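Local coordinates for 4-hydroxy-3-methylbut-2-enyl diphosphate reductase (Aquifex aeolicus, PDB 3DNF), which catalyses the last step of the non-mevalonate isoprenoid pathway, reducing HMBPP to isopentenyl and dimethylallyl diphosphate with an iron-sulfur cluster, at residues P97-V102 against A163-N168; V117-K122 against V159-Q164. One frame throughout, in Å; residues are numbered along the deposited sequence.

How the contacts relate
Contacts 1 and 2 are both largely buried and lie in the same open alpha/beta lobe of the enzyme. They share Ala163 and Gln164, where strand 158-163 ends. Contact 2 is in the sheet itself. It joins strand 115-119 to strand 158-163 through backbone hydrogen bonds and branched apolar side chains. The second segment of contact 1 starts at the end of that strand. There segment 163-168, mostly loop, meets the start of helix 97-111 beside the iron-sulfur cluster, with van der Waals contacts and no hydrogen bond across. Contact 1 is nearer the centre of the chain, and contact 2 buries more surface. They meet where Val102 CG1 packs on Val162 CG2 and Gln167 packs on Val119 and Gly120.

Contact 1: P97-V102 against A163-N168; sequences PYVKAV and AQTTQN. With F3S (Fe3-s4 cluster), chain E.
Thr165 packs against Tyr98, Val99 and Val102, on the first turns of helix 97-111. It sits in a type I beta turn, Gln164 to Gln167, directly after strand 158-163. This is the C-terminal end of a parallel alpha/beta sheet, where such folds commonly place their active sites. The apolar contacts centre on one methyl group. Thr165 CG2 meets Val99 CG2 at 3.8 Å, with the two side chains crossing at about a right angle. Val102 CG2 reaches Thr165 CG2 at 3.9 Å. The backbone carbonyl Tyr98 O lies 3.7 Å from Thr165 CG2. Val102 CG2 also packs against Ala163 O, whose hydrogen-bond partner is Thr191 OG1.

The hydroxyl of Thr165 has its hydrogen bond outside the two segments. With chi1 at 61°, CG2 is anti to the carbonyl carbon, where it meets the helix, while OG1 is hydrogen-bonded to OE1 of Glu126, the predicted proton donor. Thr165 is itself predicted to bind the substrate.

Both segments help to line the cluster pocket. The Tyr98 ring has cluster sulfur S3 at its edge, near the ring plane. Cluster sulfur S1 touches both segments, 3.7 Å from Tyr98 CB and 3.5 Å from Thr165 CB.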
ATOM      1  N   PRO B  97       7.896  22.900  -8.579  1.00 34.15           N
ATOM      2  CA  PRO B  97       8.435  22.544  -7.248  1.00 35.01           C
ATOM      3  C   PRO B  97       7.959  21.148  -6.818  1.00 34.97           C
ATOM      4  O   PRO B  97       8.720  20.409  -6.197  1.00 35.37           O
ATOM      5  CB  PRO B  97       7.873  23.645  -6.345  1.00 35.36           C
ATOM      6  CG  PRO B  97       7.814  24.832  -7.288  1.00 36.76           C
ATOM      7  CD  PRO B  97       7.245  24.235  -8.528  1.00 33.91           C
ATOM      8  N   TYR B  98       6.746  20.751  -7.216  1.00 33.76           N
ATOM      9  CA  TYR B  98       6.229  19.422  -6.821  1.00 35.66           C
ATOM     10  C   TYR B  98       6.844  18.289  -7.617  1.00 33.43           C
ATOM     11  O   TYR B  98       6.934  17.170  -7.147  1.00 34.21           O
ATOM     12  CB  TYR B  98       4.706  19.359  -6.857  1.00 36.36           C
ATOM     13  CG  TYR B  98       4.119  20.490  -6.039  1.00 40.60           C
ATOM     14  CD1 TYR B  98       4.666  20.832  -4.799  1.00 43.73           C
ATOM     15  CD2 TYR B  98       3.061  21.255  -6.520  1.00 43.83           C
ATOM     16  CE1 TYR B  98       4.166  21.899  -4.054  1.00 46.58           C
ATOM     17  CE2 TYR B  98       2.548  22.314  -5.776  1.00 45.00           C
ATOM     18  CZ  TYR B  98       3.115  22.628  -4.546  1.00 44.75           C
ATOM     19  OH  TYR B  98       2.615  23.672  -3.787  1.00 46.89           O
ATOM     20  N   VAL B  99       7.268  18.585  -8.836  1.00 31.70           N
ATOM     21  CA  VAL B  99       8.028  17.623  -9.640  1.00 31.25           C
ATOM     22  C   VAL B  99       9.428  17.522  -9.079  1.00 31.42           C
ATOM     23  O   VAL B  99       9.954  16.420  -8.945  1.00 30.75           O
ATOM     24  CB  VAL B  99       8.000  18.015 -11.167  1.00 30.71           C
ATOM     25  CG1 VAL B  99       9.006  17.180 -11.987  1.00 31.77           C
ATOM     26  CG2 VAL B  99       6.580  17.819 -11.776  1.00 30.17           C
ATOM     27  N   LYS B 100      10.041  18.652  -8.744  1.00 31.58           N
ATOM     28  CA  LYS B 100      11.318  18.625  -8.052  1.00 33.10           C
ATOM     29  C   LYS B 100      11.295  17.800  -6.761  1.00 33.04           C
ATOM     30  O   LYS B 100      12.278  17.156  -6.416  1.00 32.42           O
ATOM     31  CB  LYS B 100      11.836  20.017  -7.731  1.00 32.86           C
ATOM     32  CG  LYS B 100      12.307  20.874  -8.952  1.00 35.30           C
ATOM     33  CD  LYS B 100      13.335  20.173  -9.896  1.00 35.96           C
ATOM     34  CE  LYS B 100      14.542  19.663  -9.164  1.00 35.61           C
ATOM     35  NZ  LYS B 100      15.445  18.966 -10.094  1.00 34.81           N
ATOM     36  N   ALA B 101      10.163  17.800  -6.073  1.00 32.26           N
ATOM     37  CA  ALA B 101      10.034  16.965  -4.877  1.00 33.14           C
ATOM     38  C   ALA B 101      10.103  15.450  -5.204  1.00 33.15           C
ATOM     39  O   ALA B 101      10.538  14.658  -4.373  1.00 33.07           O
ATOM     40  CB  ALA B 101       8.760  17.294  -4.143  1.00 33.79           C
ATOM     41  N   VAL B 102       9.593  15.039  -6.367  1.00 32.25           N
ATOM     42  CA  VAL B 102       9.759  13.639  -6.797  1.00 33.23           C
ATOM     43  C   VAL B 102      11.225  13.348  -7.027  1.00 32.95           C
ATOM     44  O   VAL B 102      11.731  12.274  -6.654  1.00 31.26           O
ATOM     45  CB  VAL B 102       8.938  13.296  -8.060  1.00 33.25           C
ATOM     46  CG1 VAL B 102       8.980  11.803  -8.340  1.00 34.18           C
ATOM     47  CG2 VAL B 102       7.495  13.803  -7.949  1.00 33.70           C
ATOM     48  N   ALA B 163       5.253   8.566  -6.827  1.00 29.37           N
ATOM     49  CA  ALA B 163       4.255   8.696  -7.890  1.00 30.20           C
ATOM     50  C   ALA B 163       4.606   9.824  -8.843  1.00 29.50           C
ATOM     51  O   ALA B 163       5.174  10.861  -8.457  1.00 30.51           O
ATOM     52  CB  ALA B 163       2.858   8.952  -7.315  1.00 30.16           C
ATOM     53  N   GLN B 164       4.303   9.592 -10.107  1.00 30.75           N
ATOM     54  CA  GLN B 164       4.212  10.690 -11.054  1.00 29.78           C
ATOM     55  C   GLN B 164       3.164  11.661 -10.471  1.00 30.86           C
ATOM     56  O   GLN B 164       2.166  11.235  -9.888  1.00 30.08           O
ATOM     57  CB  GLN B 164       3.776  10.139 -12.400  1.00 29.95           C
ATOM     58  CG  GLN B 164       3.758  11.173 -13.536  1.00 31.15           C
ATOM     59  CD  GLN B 164       3.115  10.626 -14.793  1.00 32.79           C
ATOM     60  OE1 GLN B 164       2.764   9.448 -14.855  1.00 31.19           O
ATOM     61  NE2 GLN B 164       2.957  11.473 -15.813  1.00 32.69           N
ATOM     62  N   THR B 165       3.427  12.965 -10.553  1.00 30.25           N
ATOM     63  CA  THR B 165       2.548  13.971  -9.884  1.00 31.56           C
ATOM     64  C   THR B 165       1.068  13.851 -10.261  1.00 31.37           C
ATOM     65  O   THR B 165       0.174  14.104  -9.434  1.00 31.95           O
ATOM     66  CB  THR B 165       3.013  15.419 -10.123  1.00 30.44           C
ATOM     67  OG1 THR B 165       3.000  15.737 -11.535  1.00 32.40           O
ATOM     68  CG2 THR B 165       4.452  15.666  -9.510  1.00 31.18           C
ATOM     69  N   THR B 166       0.824  13.485 -11.521  1.00 32.74           N
ATOM     70  CA  THR B 166      -0.538  13.326 -12.064  1.00 33.66           C
ATOM     71  C   THR B 166      -1.077  11.900 -12.003  1.00 33.17           C
ATOM     72  O   THR B 166      -2.128  11.620 -12.568  1.00 33.35           O
ATOM     73  CB  THR B 166      -0.589  13.815 -13.522  1.00 34.50           C
ATOM     74  OG1 THR B 166       0.418  13.114 -14.263  1.00 36.12           O
ATOM     75  CG2 THR B 166      -0.292  15.293 -13.569  1.00 34.12           C
ATOM     76  N   GLN B 167      -0.384  11.002 -11.308  1.00 31.78           N
ATOM     77  CA  GLN B 167      -0.851   9.612 -11.183  1.00 31.44           C
ATOM     78  C   GLN B 167      -2.229   9.558 -10.499  1.00 31.36           C
ATOM     79  O   GLN B 167      -2.454  10.203  -9.489  1.00 31.66           O
ATOM     80  CB  GLN B 167       0.181   8.776 -10.399  1.00 31.32           C
ATOM     81  CG  GLN B 167      -0.292   7.345 -10.071  1.00 29.23           C
ATOM     82  CD  GLN B 167      -0.559   6.540 -11.304  1.00 31.83           C
ATOM     83  OE1 GLN B 167       0.248   6.512 -12.238  1.00 31.82           O
ATOM     84  NE2 GLN B 167      -1.719   5.893 -11.342  1.00 27.70           N
ATOM     85  N   ASN B 168      -3.141   8.777 -11.055  1.00 30.80           N
ATOM     86  CA  ASN B 168      -4.412   8.576 -10.381  1.00 30.99           C
ATOM     87  C   ASN B 168      -4.242   7.790  -9.075  1.00 30.12           C
ATOM     88  O   ASN B 168      -3.391   6.872  -8.962  1.00 30.48           O
ATOM     89  CB  ASN B 168      -5.483   7.968 -11.308  1.00 32.39           C
ATOM     90  CG  ASN B 168      -5.429   6.457 -11.373  1.00 34.91           C
ATOM     91  OD1 ASN B 168      -5.883   5.754 -10.471  1.00 39.60           O
ATOM     92  ND2 ASN B 168      -4.904   5.943 -12.480  1.00 42.27           N
TER
HETATM   93 FE1  F3S E3302       0.652  19.795  -9.768  1.00 28.55          FE
HETATM   94 FE3  F3S E3302       2.943  21.047 -10.498  1.00 24.46          FE
HETATM   95 FE4  F3S E3302       0.812  21.214 -11.725  1.00 33.47          FE
HETATM   96  S1  F3S E3302       2.697  18.855  -9.939  1.00 25.24           S
HETATM   97  S2  F3S E3302      -0.741  19.703 -11.574  1.00 37.10           S
HETATM   98  S3  F3S E3302       1.040  22.046  -9.736  1.00 27.28           S
HETATM   99  S4  F3S E3302       2.719  21.501 -12.740  1.00 27.71           S

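Contact 2: V117-K122 against V159-Q164; sequences VLVGEK and VGIVAQ
Val117 and Val119 pair with Ile161 and Ala163 in a parallel beta ladder, and Gln164 carries the contact on past its end. The two strands are the inner pair of a four-stranded parallel sheet.

Val117 is bonded through both backbone polar atoms. Its N donates to Gly160 O, and Val117 O accepts from Val162 N at 2.9 Å. Its side chain packs on the second strand, with Val117 CG2 3.7 Å from Val159 CG1. Val119 repeats the pattern two residues on. Its N donates to Val162 O, and Val119 O accepts from Gln164 N at 2.8 Å. Val119 CG2 touches Ile161 CG2 at 3.8 Å, on the sheet face covered by helix 169-182. On the other face, in the conformer given, Leu118 CD1 meets Val162 CG2, under helices 97-111 and 125-136.

Gln164 has CG anti to the backbone N (chi1 -175°), and the chain beyond stays extended alongside Gly120. Gln164 OE1 accepts a bond from Glu121 N at 2.9 Å, with the donor tilted 34° from the carbonyl plane. Gln164 NE2 donates to a water. An alanine in place of Gln164 would probably leave Glu121 N without this acceptor and free the segment after Gly120 to shift.

Gln164 also touches His124 and Glu126, a predicted ligand-binding residue and the predicted proton donor. Backbone bonds thus join the strands, while beyond them a side-chain amide takes over, consistent with holding the two loops together beside the active site.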
ATOM      1  N   VAL B 117      10.267   2.194  -6.880  1.00 28.85           N
ATOM      2  CA  VAL B 117       9.187   2.071  -7.821  1.00 28.71           C
ATOM      3  C   VAL B 117       8.531   3.440  -8.069  1.00 28.21           C
ATOM      4  O   VAL B 117       8.142   4.118  -7.132  1.00 28.37           O
ATOM      5  CB  VAL B 117       8.169   1.071  -7.274  1.00 28.59           C
ATOM      6  CG1 VAL B 117       6.820   1.223  -7.989  1.00 29.85           C
ATOM      7  CG2 VAL B 117       8.710  -0.377  -7.379  1.00 30.42           C
ATOM      8  N   LEU B 118       8.535   3.865  -9.318  1.00 27.99           N
ATOM      9  CA  LEU B 118       7.875   5.120  -9.720  0.70 28.69           C
ATOM     10  C   LEU B 118       6.565   4.714 -10.377  1.00 28.36           C
ATOM     11  O   LEU B 118       6.584   4.142 -11.455  1.00 28.79           O
ATOM     12  CB  LEU B 118       8.769   5.891 -10.701  0.70 28.64           C
ATOM     13  CG  LEU B 118       8.266   7.155 -11.396  0.70 28.83           C
ATOM     14  CD1 LEU B 118       7.776   8.144 -10.351  0.70 30.66           C
ATOM     15  CD2 LEU B 118       9.435   7.735 -12.244  0.70 29.86           C
ATOM     16  N   VAL B 119       5.427   5.035  -9.737  1.00 28.77           N
ATOM     17  CA  VAL B 119       4.122   4.720 -10.320  1.00 28.50           C
ATOM     18  C   VAL B 119       3.734   5.845 -11.300  1.00 28.88           C
ATOM     19  O   VAL B 119       3.587   7.017 -10.927  1.00 30.01           O
ATOM     20  CB  VAL B 119       2.995   4.496  -9.229  1.00 28.28           C
ATOM     21  CG1 VAL B 119       1.680   4.077  -9.914  1.00 26.55           C
ATOM     22  CG2 VAL B 119       3.432   3.443  -8.174  1.00 29.22           C
ATOM     23  N   GLY B 120       3.681   5.504 -12.576  1.00 29.89           N
ATOM     24  CA  GLY B 120       3.429   6.523 -13.598  1.00 30.09           C
ATOM     25  C   GLY B 120       3.477   5.970 -15.004  1.00 31.85           C
ATOM     26  O   GLY B 120       3.638   4.767 -15.200  1.00 30.86           O
ATOM     27  N   GLU B 121       3.382   6.877 -15.967  1.00 33.14           N
ATOM     28  CA  GLU B 121       3.419   6.561 -17.395  1.00 35.95           C
ATOM     29  C   GLU B 121       4.865   6.526 -17.926  1.00 35.54           C
ATOM     30  O   GLU B 121       5.557   7.560 -17.921  1.00 35.63           O
ATOM     31  CB  GLU B 121       2.571   7.582 -18.158  1.00 35.52           C
ATOM     32  CG  GLU B 121       2.505   7.297 -19.659  1.00 37.76           C
ATOM     33  CD  GLU B 121       1.743   8.347 -20.476  1.00 40.52           C
ATOM     34  OE1 GLU B 121       1.369   9.427 -19.947  1.00 43.98           O
ATOM     35  OE2 GLU B 121       1.549   8.087 -21.690  1.00 44.96           O
ATOM     36  N   LYS B 122       5.320   5.344 -18.354  1.00 36.86           N
ATOM     37  CA  LYS B 122       6.729   5.144 -18.779  1.00 38.29           C
ATOM     38  C   LYS B 122       7.293   6.214 -19.725  1.00 39.76           C
ATOM     39  O   LYS B 122       8.363   6.786 -19.472  1.00 40.44           O
ATOM     40  CB  LYS B 122       6.939   3.762 -19.394  1.00 37.59           C
ATOM     41  CG  LYS B 122       6.765   2.626 -18.390  1.00 39.32           C
ATOM     42  CD  LYS B 122       6.978   1.276 -19.008  1.00 39.21           C
ATOM     43  CE  LYS B 122       6.769   0.216 -17.948  1.00 41.50           C
ATOM     44  NZ  LYS B 122       6.962  -1.146 -18.475  1.00 43.27           N
ATOM     45  N   VAL B 159      11.465  -1.815  -0.680  1.00 29.40           N
ATOM     46  CA  VAL B 159      10.991  -1.096  -1.851  1.00 28.55           C
ATOM     47  C   VAL B 159      10.467   0.278  -1.441  1.00 27.97           C
ATOM     48  O   VAL B 159       9.683   0.385  -0.506  1.00 27.69           O
ATOM     49  CB  VAL B 159       9.898  -1.865  -2.674  1.00 28.27           C
ATOM     50  CG1 VAL B 159       9.347  -0.991  -3.809  1.00 30.55           C
ATOM     51  CG2 VAL B 159      10.453  -3.179  -3.209  1.00 28.87           C
ATOM     52  N   GLY B 160      10.975   1.321  -2.110  1.00 26.79           N
ATOM     53  CA  GLY B 160      10.444   2.684  -1.941  1.00 28.81           C
ATOM     54  C   GLY B 160       9.569   3.092  -3.104  1.00 28.08           C
ATOM     55  O   GLY B 160       9.967   2.991  -4.277  1.00 29.36           O
ATOM     56  N   ILE B 161       8.398   3.680  -2.786  1.00 27.33           N
ATOM     57  CA  ILE B 161       7.426   3.952  -3.799  1.00 28.47           C
ATOM     58  C   ILE B 161       7.108   5.432  -3.871  1.00 27.64           C
ATOM     59  O   ILE B 161       6.786   6.039  -2.835  1.00 28.02           O
ATOM     60  CB  ILE B 161       6.129   3.112  -3.583  1.00 28.54           C
ATOM     61  CG1 ILE B 161       6.513   1.644  -3.498  1.00 29.07           C
ATOM     62  CG2 ILE B 161       5.077   3.337  -4.696  1.00 28.24           C
ATOM     63  CD1 ILE B 161       5.375   0.725  -3.080  1.00 29.78           C
ATOM     64  N   VAL B 162       7.232   5.975  -5.085  1.00 26.97           N
ATOM     65  CA  VAL B 162       6.807   7.356  -5.355  1.00 28.12           C
ATOM     66  C   VAL B 162       5.821   7.387  -6.547  1.00 29.39           C
ATOM     67  O   VAL B 162       5.553   6.346  -7.177  1.00 28.71           O
ATOM     68  CB  VAL B 162       8.004   8.307  -5.602  1.00 30.18           C
ATOM     69  CG1 VAL B 162       8.857   8.371  -4.338  1.00 31.60           C
ATOM     70  CG2 VAL B 162       8.783   7.897  -6.825  1.00 29.63           C
ATOM     71  N   ALA B 163       5.253   8.566  -6.827  1.00 29.37           N
ATOM     72  CA  ALA B 163       4.255   8.696  -7.890  1.00 30.20           C
ATOM     73  C   ALA B 163       4.606   9.824  -8.843  1.00 29.50           C
ATOM     74  O   ALA B 163       5.174  10.861  -8.457  1.00 30.51           O
ATOM     75  CB  ALA B 163       2.858   8.952  -7.315  1.00 30.16           C
ATOM     76  N   GLN B 164       4.303   9.592 -10.107  1.00 30.75           N
ATOM     77  CA  GLN B 164       4.212  10.690 -11.054  1.00 29.78           C
ATOM     78  C   GLN B 164       3.164  11.661 -10.471  1.00 30.86           C
ATOM     79  O   GLN B 164       2.166  11.235  -9.888  1.00 30.08           O
ATOM     80  CB  GLN B 164       3.776  10.139 -12.400  1.00 29.95           C
ATOM     81  CG  GLN B 164       3.758  11.173 -13.536  1.00 31.15           C
ATOM     82  CD  GLN B 164       3.115  10.626 -14.793  1.00 32.79           C
ATOM     83  OE1 GLN B 164       2.764   9.448 -14.855  1.00 31.19           O
ATOM     84  NE2 GLN B 164       2.957  11.473 -15.813  1.00 32.69           N
TER
HETATM   85  O   HOH W   1       0.936  10.511 -17.728  1.00 35.25           O